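PDB 6SXT: alpha-L-arabinofuranosidase B from Aspergillus kawachii, which hydrolyses terminal non-reducing alpha-L-arabinofuranosyl residues from arabinoxylan, L-arabinan and related plant polysaccharides, with retention of configuration. Local coordinates for residues A240-N245 with L251-S256. Residues are numbered along the deposited sequence; the frame is centred on the assembly and turned at random. Where two conformers were deposited one is given.
Sequences AIRGAN and LSTYYS. With EDO (1,2-ethanediol), chain P.
Ile241 faces both Tyr254 and Tyr255 across the antiparallel hairpin of strands 238-245 and 250-257, a classic beta bulge in the catalytic domain. The carbonyl of Ile241 accepts two N-H groups, Tyr254 N at 2.8 Å from Ile241 O and, on a lone pair in the carbonyl plane, Tyr255 N at a longer 3.3 Å; Ile241 N returns a bond to Tyr255 O. Beyond the bulge, Gly243 and Ser252 form a hydrogen-bonded pair. The chain turns a corner at Tyr254, within the bulge. In one of its two conformers the Tyr254 ring lies near Gly243, with CE2 4.1 Å from Gly243 O, and a water probably joins Tyr254 OH to that carbonyl, weakly on the carbonyl side.

On the face toward helix 302-315, Arg242 and Thr253 form a non-hydrogen-bonded pair linked through their side chains. With Thr253 OG1 beside its own backbone N (chi1 -61°), the hydroxyl takes the NE-H of Arg242, NE to OG1 3.0 Å, in a bent bond (133°), the oxygen lying out of the guanidinium plane. A bend at chi3 (74°) turns the guanidinium of Arg242 so that Leu251, crossing at about a right angle, lays CB over one face, offset toward the rim and 3.7 Å from Arg242 NH2. Leu251 CD2 reaches the methyl of Ala244, 3.7 Å from its CB. NH1 makes a salt bridge to Glu305 and NH2 a hydrogen bond to Asn306, both on the helix. With NE, NH1 and NH2 all engaged, the guanidinium is fixed in rotation, and the buried charge, probably stabilised by Glu305, ties the hairpin to helix 302-315.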
# COMPACT_ATOMS: atom_id res chain seq x y z
N ALA A 240 10.36 18.09 -14.11
CA ALA A 240 11.36 17.89 -13.06
C ALA A 240 10.97 16.76 -12.12
O ALA A 240 9.76 16.48 -11.94
CB ALA A 240 11.54 19.13 -12.26
N ILE A 241 11.98 16.13 -11.55
CA ILE A 241 11.87 15.14 -10.45
C ILE A 241 12.65 15.73 -9.30
O ILE A 241 13.84 15.97 -9.46
CB ILE A 241 12.46 13.78 -10.80
CG1 ILE A 241 11.76 13.15 -12.01
CG2 ILE A 241 12.49 12.87 -9.58
CD1 ILE A 241 12.47 11.95 -12.54
N ARG A 242 12.01 15.79 -8.14
CA ARG A 242 12.70 16.17 -6.90
C ARG A 242 12.34 15.15 -5.81
O ARG A 242 11.21 14.63 -5.85
CB ARG A 242 12.28 17.58 -6.49
CG ARG A 242 12.55 18.61 -7.56
CD ARG A 242 12.22 20.03 -7.13
NE ARG A 242 13.21 20.56 -6.19
CZ ARG A 242 12.97 21.49 -5.28
NH1 ARG A 242 11.78 22.01 -5.10
NH2 ARG A 242 13.98 21.88 -4.52
N GLY A 243 13.24 14.89 -4.91
CA GLY A 243 13.03 13.89 -3.87
C GLY A 243 13.62 14.37 -2.57
O GLY A 243 14.62 15.08 -2.54
N ALA A 244 13.05 13.90 -1.50
CA ALA A 244 13.51 14.20 -0.12
C ALA A 244 13.18 13.04 0.78
O ALA A 244 12.28 12.24 0.48
CB ALA A 244 12.85 15.42 0.45
N ASN A 245 13.90 12.98 1.92
CA ASN A 245 13.44 12.24 3.11
C ASN A 245 12.30 13.03 3.71
O ASN A 245 12.48 14.15 4.11
CB ASN A 245 14.62 12.15 4.09
CG ASN A 245 14.28 11.28 5.29
OD1 ASN A 245 13.11 10.98 5.53
ND2 ASN A 245 15.30 10.97 6.09
N LEU A 251 14.34 18.91 -0.28
CA LEU A 251 14.26 18.33 -1.64
C LEU A 251 15.58 18.55 -2.37
O LEU A 251 16.15 19.66 -2.27
CB LEU A 251 13.14 18.99 -2.43
CG LEU A 251 11.73 18.60 -1.99
CD1 LEU A 251 10.70 19.61 -2.47
CD2 LEU A 251 11.34 17.22 -2.44
N SER A 252 16.00 17.55 -3.10
CA SER A 252 17.09 17.66 -4.10
C SER A 252 16.47 17.44 -5.47
O SER A 252 15.45 16.71 -5.60
CB SER A 252 18.16 16.71 -3.85
OG SER A 252 18.79 17.01 -2.61
N THR A 253 17.04 18.07 -6.49
CA THR A 253 16.52 17.95 -7.85
C THR A 253 17.30 16.87 -8.59
O THR A 253 18.54 16.99 -8.69
CB THR A 253 16.52 19.30 -8.55
OG1 THR A 253 15.69 20.18 -7.80
CG2 THR A 253 16.05 19.16 -9.98
N TYR A 254 16.63 15.84 -9.06
CA TYR A 254 17.36 14.78 -9.79
C TYR A 254 17.12 14.85 -11.29
O TYR A 254 17.97 14.29 -12.03
CB TYR A 254 17.06 13.44 -9.13
CG TYR A 254 17.50 13.44 -7.70
CD1 TYR A 254 18.84 13.55 -7.39
CD2 TYR A 254 16.58 13.33 -6.67
CE1 TYR A 254 19.27 13.55 -6.08
CE2 TYR A 254 17.01 13.35 -5.34
CZ TYR A 254 18.36 13.45 -5.05
OH TYR A 254 18.86 13.45 -3.78
N TYR A 255 16.13 15.56 -11.74
CA TYR A 255 16.00 15.96 -13.16
C TYR A 255 15.30 17.29 -13.19
O TYR A 255 14.32 17.53 -12.47
CB TYR A 255 15.23 14.95 -14.04
CG TYR A 255 15.22 15.41 -15.47
CD1 TYR A 255 16.43 15.37 -16.15
CD2 TYR A 255 14.15 16.11 -16.00
CE1 TYR A 255 16.52 15.95 -17.40
CE2 TYR A 255 14.22 16.71 -17.26
CZ TYR A 255 15.42 16.62 -17.96
OH TYR A 255 15.53 17.25 -19.19
N SER A 256 15.71 18.14 -14.12
CA SER A 256 14.98 19.38 -14.45
C SER A 256 15.38 19.84 -15.84
O SER A 256 16.56 19.95 -16.10
CB SER A 256 15.28 20.50 -13.49
OG SER A 256 14.60 21.68 -13.91
C1 EDO P . 20.68 12.82 -14.72
O1 EDO P . 21.52 11.81 -15.29
C2 EDO P . 19.23 12.97 -15.12
O2 EDO P . 18.10 12.64 -14.18
O HOH W 1 17.47 15.72 -0.63
O HOH W 2 17.22 13.24 -1.63